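DUF115 domain-containing protein (Magnetospirillum magneticum AMB-1, PDB 5MU5) probably transfers sugars, as other Maf glycosyltransferases do, onto flagellin, with a part in flagella formation. Local coordinates at residues A[474-479]-A[496-501]; A[409-414]-A[489-494]; A[275-280]-A[396-401]. One frame throughout, in Å; residues are numbered along the deposited sequence.

Interaction 1: residues A[474-479]-A[496-501]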
loop_
_atom_site.group_PDB
_atom_site.type_symbol
_atom_site.label_atom_id
_atom_site.label_comp_id
_atom_site.label_asym_id
_atom_site.label_seq_id
_atom_site.Cartn_x
_atom_site.Cartn_y
_atom_site.Cartn_z
ATOM N N ASP A 474 -7.381 -12.068 -6.736
ATOM C CA ASP A 474 -7.655 -11.931 -5.307
ATOM C C ASP A 474 -8.597 -10.748 -5.027
ATOM O O ASP A 474 -9.439 -10.832 -4.129
ATOM C CB ASP A 474 -6.352 -11.806 -4.482
ATOM C CG ASP A 474 -5.508 -13.121 -4.465
ATOM O OD1 ASP A 474 -5.837 -14.124 -5.152
ATOM O OD2 ASP A 474 -4.484 -13.146 -3.752
ATOM N N ALA A 475 -8.481 -9.652 -5.788
ATOM C CA ALA A 475 -9.353 -8.484 -5.527
ATOM C C ALA A 475 -10.808 -8.793 -5.925
ATOM O O ALA A 475 -11.753 -8.370 -5.250
ATOM C CB ALA A 475 -8.832 -7.229 -6.210
ATOM N N LEU A 476 -10.976 -9.588 -6.974
ATOM C CA LEU A 476 -12.298 -10.012 -7.422
ATOM C C LEU A 476 -12.977 -10.890 -6.402
ATOM O O LEU A 476 -14.135 -10.657 -6.066
ATOM C CB LEU A 476 -12.224 -10.767 -8.745
ATOM C CG LEU A 476 -11.945 -9.963 -10.009
ATOM C CD1 LEU A 476 -11.805 -10.895 -11.201
ATOM C CD2 LEU A 476 -13.039 -8.944 -10.259
ATOM N N GLY A 477 -12.271 -11.895 -5.896
ATOM C CA GLY A 477 -12.828 -12.782 -4.873
ATOM C C GLY A 477 -13.172 -12.025 -3.614
ATOM O O GLY A 477 -14.217 -12.220 -2.984
ATOM N N ARG A 478 -12.290 -11.148 -3.225
ATOM C CA ARG A 478 -12.516 -10.383 -2.022
ATOM C C ARG A 478 -13.758 -9.452 -2.166
ATOM O O ARG A 478 -14.589 -9.417 -1.285
ATOM C CB ARG A 478 -11.233 -9.607 -1.656
ATOM C CG ARG A 478 -11.417 -8.619 -0.510
ATOM C CD ARG A 478 -10.112 -7.957 -0.040
ATOM N NE ARG A 478 -9.433 -7.198 -1.101
ATOM C CZ ARG A 478 -8.369 -7.615 -1.801
ATOM N NH1 ARG A 478 -7.805 -8.806 -1.584
ATOM N NH2 ARG A 478 -7.847 -6.819 -2.733
ATOM N N ILE A 479 -13.903 -8.690 -3.246
ATOM C CA ILE A 479 -15.080 -7.800 -3.323
ATOM C C ILE A 479 -16.358 -8.626 -3.411
ATOM O O ILE A 479 -17.346 -8.337 -2.745
ATOM C CB ILE A 479 -14.988 -6.735 -4.462
ATOM C CG1 ILE A 479 -16.032 -5.635 -4.265
ATOM C CG2 ILE A 479 -15.155 -7.351 -5.834
ATOM C CD1 ILE A 479 -15.801 -4.795 -3.030
ATOM N N VAL A 496 -8.382 -18.849 -14.627
ATOM C CA VAL A 496 -8.206 -19.224 -13.226
ATOM C C VAL A 496 -9.514 -19.314 -12.448
ATOM O O VAL A 496 -10.494 -18.634 -12.759
ATOM C CB VAL A 496 -7.347 -18.228 -12.399
ATOM C CG1 VAL A 496 -5.953 -18.111 -12.944
ATOM C CG2 VAL A 496 -8.022 -16.863 -12.277
ATOM N N MET A 497 -9.476 -20.129 -11.404
ATOM C CA MET A 497 -10.531 -20.203 -10.412
ATOM C C MET A 497 -10.503 -18.903 -9.579
ATOM O O MET A 497 -9.453 -18.469 -9.078
ATOM C CB MET A 497 -10.277 -21.410 -9.485
ATOM C CG MET A 497 -11.361 -21.640 -8.436
ATOM S SD MET A 497 -12.955 -22.100 -9.172
ATOM C CE MET A 497 -12.640 -23.867 -9.353
ATOM N N ILE A 498 -11.658 -18.271 -9.446
ATOM C CA ILE A 498 -11.808 -17.087 -8.623
ATOM C C ILE A 498 -12.678 -17.458 -7.409
ATOM O O ILE A 498 -13.754 -18.036 -7.565
ATOM C CB ILE A 498 -12.462 -15.957 -9.426
ATOM C CG1 ILE A 498 -11.645 -15.681 -10.700
ATOM C CG2 ILE A 498 -12.595 -14.709 -8.583
ATOM C CD1 ILE A 498 -12.353 -14.814 -11.720
ATOM N N GLU A 499 -12.193 -17.169 -6.209
ATOM C CA GLU A 499 -12.973 -17.392 -4.987
ATOM C C GLU A 499 -14.317 -16.677 -5.048
ATOM O O GLU A 499 -14.439 -15.600 -5.639
ATOM C CB GLU A 499 -12.261 -16.820 -3.747
ATOM C CG GLU A 499 -11.013 -17.538 -3.311
ATOM C CD GLU A 499 -10.366 -16.886 -2.090
ATOM O OE1 GLU A 499 -11.027 -16.772 -1.032
ATOM O OE2 GLU A 499 -9.182 -16.499 -2.174
ATOM N N ASN A 500 -15.291 -17.258 -4.363
ATOM C CA ASN A 500 -16.639 -16.743 -4.277
ATOM C C ASN A 500 -17.394 -16.703 -5.599
ATOM O O ASN A 500 -18.327 -15.918 -5.751
ATOM C CB ASN A 500 -16.613 -15.388 -3.601
ATOM C CG ASN A 500 -16.150 -15.487 -2.179
ATOM O OD1 ASN A 500 -16.697 -16.254 -1.436
ATOM N ND2 ASN A 500 -15.164 -14.707 -1.798
ATOM N N THR A 501 -17.001 -17.560 -6.537
ATOM C CA THR A 501 -17.676 -17.681 -7.830
ATOM C C THR A 501 -17.928 -19.143 -8.068
ATOM O O THR A 501 -17.213 -19.965 -7.528
ATOM C CB THR A 501 -16.807 -17.180 -9.022
ATOM O OG1 THR A 501 -15.680 -18.048 -9.197
ATOM C CG2 THR A 501 -16.329 -15.789 -8.803
HETATM O O HOH W 1 -8.035 -16.044 -4.674
#
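The carboxamide of Asn500 approaches the backbone carbonyl of Gly477 with its nitrogen: ND2 donates to Gly477 O at 2.9 Å, with an N-H...O angle of 150°. The oxygen lies slightly off the amide plane, tilted 17° from it, whereas the donor stands well above the carbonyl plane of Gly477, 42° out. At the other end of the amide, OD1 accepts from Arg484, so both polar atoms of the group are engaged and its rotation is fixed. Asn500 sits at the third position of a type II beta turn from Ile498 to Thr501, with positive phi, and this turn rides on helix 467-482 at Gly477. Having no side chain, Gly477 lets the turn come close: its CA lies 3.3 Å from Glu499 O in a CA-H...O contact. Deeper in, Leu476 and Ile498 cross obliquely, Leu476 CB lying 4.0 Å from Ile498 CG2, which stands anti to the backbone N. Leu476 also reaches Thr398 on helix 393-404. Toward the exposed side, a water donates to both Asp474 OD1 and Glu499 OE2, bridging two carboxylates whose like charges it would partly screen.

Interaction 2: residues A[409-414]-A[489-494]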
loop_
_atom_site.group_PDB
_atom_site.type_symbol
_atom_site.label_atom_id
_atom_site.label_comp_id
_atom_site.label_asym_id
_atom_site.label_seq_id
_atom_site.Cartn_x
_atom_site.Cartn_y
_atom_site.Cartn_z
ATOM N N LEU A 409 -24.178 -12.193 -10.988
ATOM C CA LEU A 409 -23.074 -11.762 -11.836
ATOM C C LEU A 409 -22.543 -12.897 -12.657
ATOM O O LEU A 409 -22.369 -13.986 -12.143
ATOM C CB LEU A 409 -21.903 -11.290 -10.972
ATOM C CG LEU A 409 -21.833 -9.868 -10.452
ATOM C CD1 LEU A 409 -23.074 -9.467 -9.686
ATOM C CD2 LEU A 409 -20.612 -9.742 -9.559
ATOM N N TYR A 410 -22.238 -12.612 -13.918
ATOM C CA TYR A 410 -21.609 -13.579 -14.797
ATOM C C TYR A 410 -20.333 -12.977 -15.337
ATOM O O TYR A 410 -20.342 -11.882 -15.906
ATOM C CB TYR A 410 -22.543 -13.967 -15.927
ATOM C CG TYR A 410 -23.768 -14.681 -15.424
ATOM C CD1 TYR A 410 -24.867 -13.975 -14.971
ATOM C CD2 TYR A 410 -23.816 -16.068 -15.367
ATOM C CE1 TYR A 410 -25.980 -14.629 -14.485
ATOM C CE2 TYR A 410 -24.932 -16.730 -14.892
ATOM C CZ TYR A 410 -26.004 -16.002 -14.450
ATOM O OH TYR A 410 -27.119 -16.651 -13.983
ATOM N N LEU A 411 -19.230 -13.685 -15.141
ATOM C CA LEU A 411 -17.955 -13.249 -15.694
ATOM C C LEU A 411 -17.622 -13.944 -17.014
ATOM O O LEU A 411 -17.666 -15.158 -17.133
ATOM C CB LEU A 411 -16.824 -13.491 -14.711
ATOM C CG LEU A 411 -17.002 -13.012 -13.279
ATOM C CD1 LEU A 411 -15.759 -13.446 -12.514
ATOM C CD2 LEU A 411 -17.229 -11.513 -13.163
ATOM N N PHE A 412 -17.257 -13.142 -17.997
ATOM C CA PHE A 412 -16.826 -13.620 -19.287
ATOM C C PHE A 412 -15.507 -12.927 -19.612
ATOM O O PHE A 412 -15.315 -11.747 -19.285
ATOM C CB PHE A 412 -17.859 -13.276 -20.356
ATOM C CG PHE A 412 -19.199 -13.904 -20.135
ATOM C CD1 PHE A 412 -20.158 -13.251 -19.391
ATOM C CD2 PHE A 412 -19.510 -15.115 -20.713
ATOM C CE1 PHE A 412 -21.415 -13.811 -19.212
ATOM C CE2 PHE A 412 -20.747 -15.692 -20.529
ATOM C CZ PHE A 412 -21.705 -15.040 -19.785
ATOM N N GLY A 413 -14.595 -13.665 -20.227
ATOM C CA GLY A 413 -13.305 -13.121 -20.623
ATOM C C GLY A 413 -12.457 -12.634 -19.468
ATOM O O GLY A 413 -11.628 -11.746 -19.653
ATOM N N VAL A 414 -12.723 -13.153 -18.272
ATOM C CA VAL A 414 -11.955 -12.836 -17.071
ATOM C C VAL A 414 -11.107 -14.082 -16.838
ATOM O O VAL A 414 -11.367 -14.859 -15.923
ATOM C CB VAL A 414 -12.843 -12.582 -15.858
ATOM C CG1 VAL A 414 -12.001 -12.137 -14.664
ATOM C CG2 VAL A 414 -13.845 -11.505 -16.172
ATOM N N ALA A 489 -22.310 -15.149 -7.929
ATOM C CA ALA A 489 -21.408 -14.945 -9.051
ATOM C C ALA A 489 -20.996 -16.226 -9.770
ATOM O O ALA A 489 -20.579 -17.193 -9.151
ATOM C CB ALA A 489 -20.172 -14.205 -8.582
ATOM N N PHE A 490 -21.097 -16.198 -11.094
ATOM C CA PHE A 490 -20.751 -17.323 -11.937
ATOM C C PHE A 490 -19.587 -16.955 -12.817
ATOM O O PHE A 490 -19.493 -15.832 -13.281
ATOM C CB PHE A 490 -21.948 -17.724 -12.774
ATOM C CG PHE A 490 -23.135 -18.108 -11.949
ATOM C CD1 PHE A 490 -24.078 -17.160 -11.583
ATOM C CD2 PHE A 490 -23.280 -19.407 -11.480
ATOM C CE1 PHE A 490 -25.162 -17.511 -10.804
ATOM C CE2 PHE A 490 -24.361 -19.761 -10.707
ATOM C CZ PHE A 490 -25.296 -18.816 -10.361
ATOM N N ASN A 491 -18.655 -17.881 -12.999
ATOM C CA ASN A 491 -17.519 -17.618 -13.857
ATOM C C ASN A 491 -17.654 -18.535 -15.044
ATOM O O ASN A 491 -17.590 -19.747 -14.875
ATOM C CB ASN A 491 -16.206 -17.871 -13.128
ATOM C CG ASN A 491 -14.992 -17.455 -13.946
ATOM O OD1 ASN A 491 -15.112 -16.892 -15.050
ATOM N ND2 ASN A 491 -13.808 -17.723 -13.405
ATOM N N CYS A 492 -17.879 -17.948 -16.222
ATOM C CA CYS A 492 -17.956 -18.688 -17.475
ATOM C C CYS A 492 -16.635 -18.682 -18.247
ATOM O O CYS A 492 -16.521 -19.321 -19.309
ATOM C CB CYS A 492 -19.077 -18.123 -18.370
ATOM S SG CYS A 492 -20.735 -18.097 -17.611
ATOM N N SER A 493 -15.632 -17.979 -17.711
ATOM C CA SER A 493 -14.331 -17.839 -18.359
ATOM C C SER A 493 -13.470 -19.100 -18.232
ATOM O O SER A 493 -13.459 -19.754 -17.197
ATOM C CB SER A 493 -13.569 -16.664 -17.744
ATOM O OG SER A 493 -14.393 -15.520 -17.698
ATOM N N ASP A 494 -12.723 -19.426 -19.278
ATOM C CA ASP A 494 -11.831 -20.566 -19.211
ATOM C C ASP A 494 -10.452 -20.097 -18.744
ATOM O O ASP A 494 -9.502 -20.090 -19.511
ATOM C CB ASP A 494 -11.746 -21.301 -20.553
ATOM C CG ASP A 494 -11.000 -22.659 -20.438
ATOM O OD1 ASP A 494 -10.784 -23.181 -19.311
ATOM O OD2 ASP A 494 -10.617 -23.201 -21.488
HETATM O O HOH W 2 -11.410 -17.538 -15.095
#
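Tyr410 and Phe490 lie side by side on the same face of two neighbouring parallel strands, pointing the same way. Their rings are nearly parallel, planes at 15°, but slid apart with centroids 5.0 Å distant, so overlap is slight: Phe490 CD1 sits over one face of the tyrosine ring, 3.4 Å from Tyr410 CE2, while Cys492 SG approaches the tyrosine edge. Both CG atoms stand beside their backbone N, anti to the carbonyl carbon (chi1 -65° and -59°). The tyrosine hydroxyl bonds to Glu408. Further along, Cys492 packs against Phe412, its SG 4.3 Å from the ring centroid in an oblique sulfur-aromatic contact. On the opposite face Leu409 CB meets Ala489 CB, and Leu411 CB approaches Asn491 OD1.

The parallel ladder runs from Phe490 N to Leu409 O, then Leu411 N to Phe490 O (2.9 Å), and ends with Cys492 N on Leu411 O. Beyond it Asn491 OD1 accepts from Ser493 N in an Asx turn, and Ser493 OG receives the N-H of Val414 at 3.0 Å, joining the two loops at the strand ends. A water links Asn491 ND2 to Val414 O.

Strand 408-412 is hydrogen-bonded on its other edge to strand 275-278. Phe412 meets Phe276 edge-to-face and lies against helix 284-294, whereas Leu409, on the other face of the sheet, touches Leu402 of helix 393-404.

Interaction 3: residues A[275-280]-A[396-401]. With SO4 (sulfate ion), chain B.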
loop_
_atom_site.group_PDB
_atom_site.type_symbol
_atom_site.label_atom_id
_atom_site.label_comp_id
_atom_site.label_asym_id
_atom_site.label_seq_id
_atom_site.Cartn_x
_atom_site.Cartn_y
_atom_site.Cartn_z
ATOM N N VAL A 275 -26.044 -9.241 -14.450
ATOM C CA VAL A 275 -25.042 -8.451 -15.119
ATOM C C VAL A 275 -23.949 -9.374 -15.676
ATOM O O VAL A 275 -23.546 -10.352 -15.035
ATOM C CB VAL A 275 -24.474 -7.361 -14.178
ATOM C CG1 VAL A 275 -23.590 -7.966 -13.107
ATOM C CG2 VAL A 275 -23.682 -6.347 -14.982
ATOM N N PHE A 276 -23.521 -9.068 -16.900
ATOM C CA PHE A 276 -22.421 -9.744 -17.548
ATOM C C PHE A 276 -21.224 -8.830 -17.502
ATOM O O PHE A 276 -21.270 -7.735 -18.072
ATOM C CB PHE A 276 -22.701 -10.052 -19.010
ATOM C CG PHE A 276 -23.783 -11.044 -19.235
ATOM C CD1 PHE A 276 -24.350 -11.772 -18.183
ATOM C CD2 PHE A 276 -24.212 -11.281 -20.511
ATOM C CE1 PHE A 276 -25.324 -12.698 -18.427
ATOM C CE2 PHE A 276 -25.196 -12.210 -20.756
ATOM C CZ PHE A 276 -25.754 -12.914 -19.723
ATOM N N ILE A 277 -20.180 -9.274 -16.805
ATOM C CA ILE A 277 -18.936 -8.523 -16.675
ATOM C C ILE A 277 -17.971 -9.149 -17.640
ATOM O O ILE A 277 -17.687 -10.330 -17.543
ATOM C CB ILE A 277 -18.420 -8.574 -15.239
ATOM C CG1 ILE A 277 -19.363 -7.750 -14.362
ATOM C CG2 ILE A 277 -17.015 -8.003 -15.154
ATOM C CD1 ILE A 277 -19.353 -8.128 -12.911
ATOM N N VAL A 278 -17.489 -8.354 -18.581
ATOM C CA VAL A 278 -16.720 -8.870 -19.681
ATOM C C VAL A 278 -15.329 -8.285 -19.676
ATOM O O VAL A 278 -15.165 -7.089 -19.822
ATOM C CB VAL A 278 -17.374 -8.520 -21.036
ATOM C CG1 VAL A 278 -16.651 -9.216 -22.162
ATOM C CG2 VAL A 278 -18.838 -8.934 -21.047
ATOM N N GLY A 279 -14.334 -9.155 -19.515
ATOM C CA GLY A 279 -12.932 -8.764 -19.606
ATOM C C GLY A 279 -12.353 -9.067 -20.974
ATOM O O GLY A 279 -13.054 -9.533 -21.891
ATOM N N SER A 280 -11.050 -8.847 -21.094
ATOM C CA SER A 280 -10.353 -9.017 -22.365
ATOM C C SER A 280 -9.682 -10.383 -22.589
ATOM O O SER A 280 -8.929 -10.547 -23.525
ATOM C CB SER A 280 -9.340 -7.869 -22.549
ATOM O OG SER A 280 -8.385 -7.837 -21.505
ATOM N N THR A 396 -12.678 -3.012 -11.451
ATOM C CA THR A 396 -13.504 -1.801 -11.460
ATOM C C THR A 396 -14.926 -2.130 -11.842
ATOM O O THR A 396 -15.858 -1.679 -11.198
ATOM C CB THR A 396 -12.969 -0.755 -12.462
ATOM O OG1 THR A 396 -11.547 -0.608 -12.305
ATOM C CG2 THR A 396 -13.668 0.576 -12.258
ATOM N N GLY A 397 -15.092 -2.933 -12.888
ATOM C CA GLY A 397 -16.431 -3.326 -13.331
ATOM C C GLY A 397 -17.155 -4.195 -12.314
ATOM O O GLY A 397 -18.334 -4.030 -12.074
ATOM N N THR A 398 -16.449 -5.126 -11.704
ATOM C CA THR A 398 -17.066 -5.994 -10.719
ATOM C C THR A 398 -17.500 -5.213 -9.499
ATOM O O THR A 398 -18.619 -5.379 -9.017
ATOM C CB THR A 398 -16.089 -7.078 -10.310
ATOM O OG1 THR A 398 -15.725 -7.812 -11.485
ATOM C CG2 THR A 398 -16.713 -8.000 -9.281
ATOM N N THR A 399 -16.635 -4.338 -9.001
ATOM C CA THR A 399 -16.953 -3.609 -7.778
ATOM C C THR A 399 -18.035 -2.567 -8.067
ATOM O O THR A 399 -18.919 -2.354 -7.231
ATOM C CB THR A 399 -15.707 -2.986 -7.085
ATOM O OG1 THR A 399 -16.089 -2.450 -5.808
ATOM C CG2 THR A 399 -15.113 -1.857 -7.896
ATOM N N ALA A 400 -17.981 -1.953 -9.255
ATOM C CA ALA A 400 -19.008 -0.972 -9.657
ATOM C C ALA A 400 -20.357 -1.655 -9.713
ATOM O O ALA A 400 -21.349 -1.108 -9.254
ATOM C CB ALA A 400 -18.693 -0.346 -11.005
ATOM N N ALA A 401 -20.396 -2.854 -10.275
ATOM C CA ALA A 401 -21.656 -3.583 -10.418
ATOM C C ALA A 401 -22.299 -3.905 -9.070
ATOM O O ALA A 401 -23.506 -3.771 -8.900
ATOM C CB ALA A 401 -21.434 -4.857 -11.201
HETATM S S SO4 B . -7.768 -4.032 -20.472
HETATM O O1 SO4 B . -8.837 -4.997 -20.108
HETATM O O2 SO4 B . -6.881 -4.715 -21.465
HETATM O O3 SO4 B . -6.989 -3.654 -19.246
HETATM O O4 SO4 B . -8.420 -2.797 -21.012
#
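Ile277 and Thr398 meet at about a right angle as side chains, in a contact between strand 275-278 and helix 393-404 that is made by van der Waals packing. Ile277 CD1 rests 3.8 Å from Thr398 CA, and its CG2 comes 3.9 Å from Thr398 OG1. The same CD1 touches Ala401 CB at 4.2 Å, and Val275 CG1 meets that methyl from further back along the strand. Val275 and Ile277, two residues apart, thus present one row of branched side chains to the helix, whose small Gly397 and Ala401 face them one turn apart.

No hydrogen bond crosses the interface; the Thr398 hydroxyl, although packed against Ile277, bonds to the carbonyl of Thr394 one turn earlier in its own helix. Beyond the end of the strand, Ser280 OG donates to sulfate O1 at 3.2 Å; Thr305 OG1 also binds this ion, which probably comes from the crystallisation liquor.

The axes of strand 275-278 and of helix segment 396-401 approach to 8.8 Å and run nearly antiparallel, at 161°. A helix packed along a strand of a mainly parallel sheet, running against its direction, is consistent with the Rossmann-like alpha/beta architecture expected of the MptE-like family.

In the fold
Interactions 2 and 3 share the large mixed sheet, where strands 408-412 and 275-278 are neighbours, and their centres lie about 9 Å apart. Interaction 1 sits to the side, its centre about 11 Å from that of interaction 2, which Leu476 touches at Val414, and about 13 Å from that of interaction 3. Along the chain interaction 3 closes first; the segments of interactions 1 and 2 then alternate, in the order 409-414, 474-479, 489-494, 496-501. Helices 393-404 and 467-482 pack together beside the strands, Ile479 lying on Thr399. Strand 488-491, though far from 275-278 in sequence, joins the same strand array, making one continuous core in this probable glycosyltransferase.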